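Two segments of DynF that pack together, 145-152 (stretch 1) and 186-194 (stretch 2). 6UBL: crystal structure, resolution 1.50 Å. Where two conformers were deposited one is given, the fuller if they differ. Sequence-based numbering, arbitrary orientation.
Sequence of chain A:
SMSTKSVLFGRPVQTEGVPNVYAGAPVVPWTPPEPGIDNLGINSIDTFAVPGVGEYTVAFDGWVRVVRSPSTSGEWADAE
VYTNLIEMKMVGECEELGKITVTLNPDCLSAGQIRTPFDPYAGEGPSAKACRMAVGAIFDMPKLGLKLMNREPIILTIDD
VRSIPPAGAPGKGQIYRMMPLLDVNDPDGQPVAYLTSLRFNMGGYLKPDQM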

ATOM      1  N   GLY A 145       4.753 -17.793 -19.787  1.00 39.43           N
ATOM      2  CA  GLY A 145       5.718 -18.552 -19.019  1.00 40.04           C
ATOM      3  C   GLY A 145       6.113 -17.899 -17.715  1.00 39.99           C
ATOM      4  O   GLY A 145       7.207 -18.158 -17.207  1.00 42.30           O
ATOM      5  N   LEU A 146       5.228 -17.092 -17.139  1.00 40.53           N
ATOM      6  CA  LEU A 146       5.542 -16.276 -15.982  1.00 39.50           C
ATOM      7  C   LEU A 146       4.480 -16.424 -14.905  1.00 33.45           C
ATOM      8  O   LEU A 146       3.299 -16.642 -15.197  1.00 32.60           O
ATOM      9  CB  LEU A 146       5.517 -14.795 -16.373  1.00 45.46           C
ATOM     10  CG  LEU A 146       6.602 -14.114 -17.188  1.00 52.81           C
ATOM     11  CD1 LEU A 146       6.090 -12.779 -17.688  1.00 49.16           C
ATOM     12  CD2 LEU A 146       7.801 -13.913 -16.285  1.00 62.36           C
ATOM     13  N   LYS A 147       4.919 -16.273 -13.654  1.00 29.50           N
ATOM     14  CA  LYS A 147       4.045 -16.010 -12.523  1.00 26.32           C
ATOM     15  C   LYS A 147       4.544 -14.722 -11.887  1.00 25.97           C
ATOM     16  O   LYS A 147       5.751 -14.565 -11.670  1.00 25.97           O
ATOM     17  CB  LYS A 147       4.109 -17.127 -11.468  1.00 32.95           C
ATOM     18  CG  LYS A 147       3.206 -18.309 -11.766  1.00 42.99           C
ATOM     19  CD  LYS A 147       3.144 -19.277 -10.592  1.00 48.74           C
ATOM     20  CE  LYS A 147       2.893 -20.688 -11.096  1.00 59.86           C
ATOM     21  NZ  LYS A 147       2.863 -21.700 -10.005  1.00 68.96           N
ATOM     22  N   LEU A 148       3.636 -13.798 -11.601  1.00 24.99           N
ATOM     23  CA  LEU A 148       4.007 -12.516 -11.020  1.00 24.25           C
ATOM     24  C   LEU A 148       3.435 -12.383  -9.616  1.00 23.53           C
ATOM     25  O   LEU A 148       2.441 -13.024  -9.265  1.00 25.51           O
ATOM     26  CB  LEU A 148       3.500 -11.355 -11.885  1.00 25.43           C
ATOM     27  CG  LEU A 148       3.850 -11.413 -13.376  1.00 26.97           C
ATOM     28  CD1 LEU A 148       3.360 -10.175 -14.089  1.00 29.93           C
ATOM     29  CD2 LEU A 148       5.360 -11.588 -13.517  1.00 27.41           C
ATOM     30  N   MET A 149       4.089 -11.550  -8.813  0.50 23.22           N
ATOM     31  CA  MET A 149       3.645 -11.273  -7.460  0.50 23.80           C
ATOM     32  C   MET A 149       3.827  -9.791  -7.174  0.50 22.46           C
ATOM     33  O   MET A 149       4.540  -9.084  -7.886  0.50 22.66           O
ATOM     34  CB  MET A 149       4.460 -12.066  -6.435  0.50 25.23           C
ATOM     35  CG  MET A 149       5.959 -11.954  -6.638  0.50 24.98           C
ATOM     36  SD  MET A 149       6.900 -12.611  -5.247  0.50 31.52           S
ATOM     37  CE  MET A 149       6.481 -11.404  -3.994  0.50 28.58           C
ATOM     38  N   ASN A 150       3.190  -9.332  -6.105  1.00 24.07           N
ATOM     39  CA  ASN A 150       3.350  -7.968  -5.620  1.00 21.97           C
ATOM     40  C   ASN A 150       3.989  -7.985  -4.236  1.00 26.20           C
ATOM     41  O   ASN A 150       3.603  -8.772  -3.369  1.00 25.28           O
ATOM     42  CB  ASN A 150       2.013  -7.226  -5.595  1.00 21.41           C
ATOM     43  CG  ASN A 150       0.965  -7.922  -4.742  1.00 24.37           C
ATOM     44  OD1 ASN A 150       0.644  -9.085  -4.965  1.00 23.59           O
ATOM     45  ND2 ASN A 150       0.415  -7.197  -3.762  1.00 22.69           N
ATOM     46  N   ARG A 151       4.974  -7.113  -4.040  1.00 23.12           N
ATOM     47  CA  ARG A 151       5.543  -6.858  -2.720  1.00 22.74           C
ATOM     48  C   ARG A 151       4.804  -5.757  -1.979  1.00 26.37           C
ATOM     49  O   ARG A 151       4.687  -5.803  -0.745  1.00 27.19           O
ATOM     50  CB  ARG A 151       7.020  -6.476  -2.838  1.00 24.29           C
ATOM     51  CG  ARG A 151       7.955  -7.668  -2.982  1.00 23.05           C
ATOM     52  CD  ARG A 151       9.429  -7.286  -2.988  1.00 21.91           C
ATOM     53  NE  ARG A 151      10.261  -8.490  -2.945  1.00 24.97           N
ATOM     54  CZ  ARG A 151      11.568  -8.524  -3.179  1.00 24.68           C
ATOM     55  NH1 ARG A 151      12.232  -7.409  -3.456  1.00 24.71           N
ATOM     56  NH2 ARG A 151      12.223  -9.674  -3.108  1.00 25.29           N
ATOM     57  N   GLU A 152       4.341  -4.766  -2.704  1.00 24.30           N
ATOM     58  CA  GLU A 152       3.470  -3.749  -2.158  1.00 25.11           C
ATOM     59  C   GLU A 152       2.052  -4.297  -2.139  1.00 23.93           C
ATOM     60  O   GLU A 152       1.547  -4.708  -3.194  1.00 24.09           O
ATOM     61  CB  GLU A 152       3.573  -2.588  -3.135  1.00 28.50           C
ATOM     62  CG  GLU A 152       2.812  -1.370  -2.829  1.00 31.37           C
ATOM     63  CD  GLU A 152       3.086  -0.321  -3.877  1.00 29.05           C
ATOM     64  OE1 GLU A 152       4.245  -0.223  -4.348  1.00 26.05           O
ATOM     65  OE2 GLU A 152       2.143   0.389  -4.247  1.00 27.66           O
ATOM     66  N   ASP A 186      12.360 -13.742  -9.956  1.00 29.14           N
ATOM     67  CA  ASP A 186      13.350 -12.668  -9.916  1.00 29.19           C
ATOM     68  C   ASP A 186      12.733 -11.507  -9.141  1.00 26.64           C
ATOM     69  O   ASP A 186      12.574 -10.403  -9.681  1.00 27.24           O
ATOM     70  CB  ASP A 186      13.760 -12.261 -11.331  1.00 32.68           C
ATOM     71  CG  ASP A 186      14.915 -11.267 -11.358  1.00 36.59           C
ATOM     72  OD1 ASP A 186      15.713 -11.200 -10.398  1.00 37.97           O
ATOM     73  OD2 ASP A 186      15.034 -10.546 -12.369  1.00 39.55           O
ATOM     74  N   PRO A 187      12.362 -11.728  -7.872  1.00 24.66           N
ATOM     75  CA  PRO A 187      11.589 -10.708  -7.143  1.00 24.68           C
ATOM     76  C   PRO A 187      12.409  -9.489  -6.768  1.00 25.48           C
ATOM     77  O   PRO A 187      11.813  -8.450  -6.452  1.00 24.48           O
ATOM     78  CB  PRO A 187      11.091 -11.457  -5.896  1.00 28.40           C
ATOM     79  CG  PRO A 187      12.114 -12.522  -5.680  1.00 30.71           C
ATOM     80  CD  PRO A 187      12.571 -12.947  -7.062  1.00 30.86           C
ATOM     81  N   ASP A 188      13.743  -9.573  -6.792  1.00 24.94           N
ATOM     82  CA  ASP A 188      14.573  -8.391  -6.603  1.00 26.36           C
ATOM     83  C   ASP A 188      14.881  -7.693  -7.924  1.00 25.96           C
ATOM     84  O   ASP A 188      15.684  -6.748  -7.940  1.00 25.54           O
ATOM     85  CB  ASP A 188      15.932  -8.741  -5.981  1.00 25.55           C
ATOM     86  CG  ASP A 188      15.867  -9.077  -4.497  1.00 26.96           C
ATOM     87  OD1 ASP A 188      14.894  -8.741  -3.803  1.00 24.61           O
ATOM     88  OD2 ASP A 188      16.856  -9.666  -4.004  1.00 29.28           O
ATOM     89  N   GLY A 189      14.293  -8.155  -9.035  1.00 25.39           N
ATOM     90  CA  GLY A 189      14.561  -7.574 -10.332  1.00 25.50           C
ATOM     91  C   GLY A 189      13.635  -6.419 -10.650  1.00 24.25           C
ATOM     92  O   GLY A 189      12.818  -5.990  -9.837  1.00 24.24           O
ATOM     93  N   GLN A 190      13.781  -5.892 -11.864  1.00 26.76           N
ATOM     94  CA  GLN A 190      12.844  -4.876 -12.316  1.00 26.54           C
ATOM     95  C   GLN A 190      11.451  -5.491 -12.427  1.00 23.83           C
ATOM     96  O   GLN A 190      11.310  -6.674 -12.754  1.00 26.46           O
ATOM     97  CB  GLN A 190      13.242  -4.330 -13.690  1.00 34.55           C
ATOM     98  CG  GLN A 190      14.478  -3.453 -13.700  1.00 54.88           C
ATOM     99  CD  GLN A 190      14.506  -2.472 -14.863  1.00 71.55           C
ATOM    100  OE1 GLN A 190      13.463  -2.044 -15.364  1.00 75.64           O
ATOM    101  NE2 GLN A 190      15.708  -2.105 -15.290  1.00 76.29           N
ATOM    102  N   PRO A 191      10.403  -4.710 -12.184  1.00 22.94           N
ATOM    103  CA  PRO A 191       9.049  -5.212 -12.437  1.00 22.90           C
ATOM    104  C   PRO A 191       8.886  -5.661 -13.882  1.00 24.25           C
ATOM    105  O   PRO A 191       9.487  -5.101 -14.798  1.00 24.27           O
ATOM    106  CB  PRO A 191       8.148  -4.010 -12.104  1.00 24.49           C
ATOM    107  CG  PRO A 191       8.962  -3.224 -11.090  1.00 23.58           C
ATOM    108  CD  PRO A 191      10.388  -3.366 -11.571  1.00 24.40           C
ATOM    109  N   VAL A 192       8.111  -6.730 -14.062  1.00 23.06           N
ATOM    110  CA  VAL A 192       7.767  -7.219 -15.395  1.00 24.27           C
ATOM    111  C   VAL A 192       6.574  -6.474 -15.968  1.00 23.81           C
ATOM    112  O   VAL A 192       6.480  -6.295 -17.184  1.00 26.37           O
ATOM    113  CB  VAL A 192       7.463  -8.728 -15.307  1.00 26.75           C
ATOM    114  CG1 VAL A 192       6.921  -9.246 -16.636  1.00 30.21           C
ATOM    115  CG2 VAL A 192       8.689  -9.494 -14.865  1.00 30.23           C
ATOM    116  N   ALA A 193       5.657  -6.057 -15.111  1.00 24.80           N
ATOM    117  CA  ALA A 193       4.434  -5.389 -15.521  1.00 25.97           C
ATOM    118  C   ALA A 193       3.956  -4.551 -14.348  1.00 23.66           C
ATOM    119  O   ALA A 193       4.470  -4.659 -13.230  1.00 24.00           O
ATOM    120  CB  ALA A 193       3.366  -6.402 -15.942  1.00 25.66           C
ATOM    121  N   TYR A 194       2.969  -3.704 -14.622  1.00 23.87           N
ATOM    122  CA  TYR A 194       2.343  -2.897 -13.593  1.00 20.88           C
ATOM    123  C   TYR A 194       0.838  -3.049 -13.691  1.00 22.68           C
ATOM    124  O   TYR A 194       0.266  -2.983 -14.782  1.00 23.97           O
ATOM    125  CB  TYR A 194       2.735  -1.419 -13.765  1.00 22.59           C
ATOM    126  CG  TYR A 194       4.225  -1.198 -13.634  1.00 21.50           C
ATOM    127  CD1 TYR A 194       5.062  -1.368 -14.728  1.00 23.62           C
ATOM    128  CD2 TYR A 194       4.787  -0.853 -12.423  1.00 22.08           C
ATOM    129  CE1 TYR A 194       6.425  -1.186 -14.623  1.00 24.91           C
ATOM    130  CE2 TYR A 194       6.153  -0.664 -12.295  1.00 23.40           C
ATOM    131  CZ  TYR A 194       6.963  -0.829 -13.389  1.00 24.20           C
ATOM    132  OH  TYR A 194       8.323  -0.644 -13.265  1.00 24.63           O
TER

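Stretch 1 runs as a strand from Leu-146 to Met-149 and then leaves it as a loop; stretch 2 begins with a type I turn from Asp-186 to Gly-189, closed by the backbone hydrogen bond from Gly-189 N to Asp-186 O (2.9 Å), and leads into a strand that includes Tyr-194. No backbone hydrogen bond joins the two. Their nearest CA atoms, Leu-148 CA to Val-192 CA at 7.8 Å and Met-149 CA to Pro-187 CA at 8.0 Å, leave room for side chains between the stretches, and the contact is made mainly by side chains, burying 306 Å² in all.

Strand alternation sends Leu-146 and Leu-148 toward stretch 2, while Lys-147 extends into solvent, out of reach. Val-192 meets both leucines: Leu-146 CD1 lies 3.8 Å from Val-192 CG1, and Leu-148 CD2 lies 4.0 Å from Val-192 CB. The other methyl of Leu-148, CD1, approaches Ala-193 CB at 4.2 Å, so the forked leucine spans two neighbours, one of them small. Met-149 starts sideways, but its flexible chain brings SD to 4.4 Å from Pro-187 CB.

The polar anchor is Arg-151, which loses the most surface to the other stretch (68 Å²). Its side chain is nearly extended beyond chi1 (m, then t and t), carrying the guanidinium to the turn. There Arg-151 NH1 and NH2 both donate to Asp-188 OD1, at 3.0 and 2.9 Å respectively, in a salt bridge made at the guanidinium edge. Asp-188 points its CA-to-CB bond away, yet its carboxylate comes back within reach. Pro-187 O lies over one face of the guanidinium, 3.2 Å from Arg-151 NH1, but the angle is too poor for a hydrogen bond. Arg-151 NH2 also passes 3.5 Å from Pro-187 CB, so the proline borders both the charged group and the methionine.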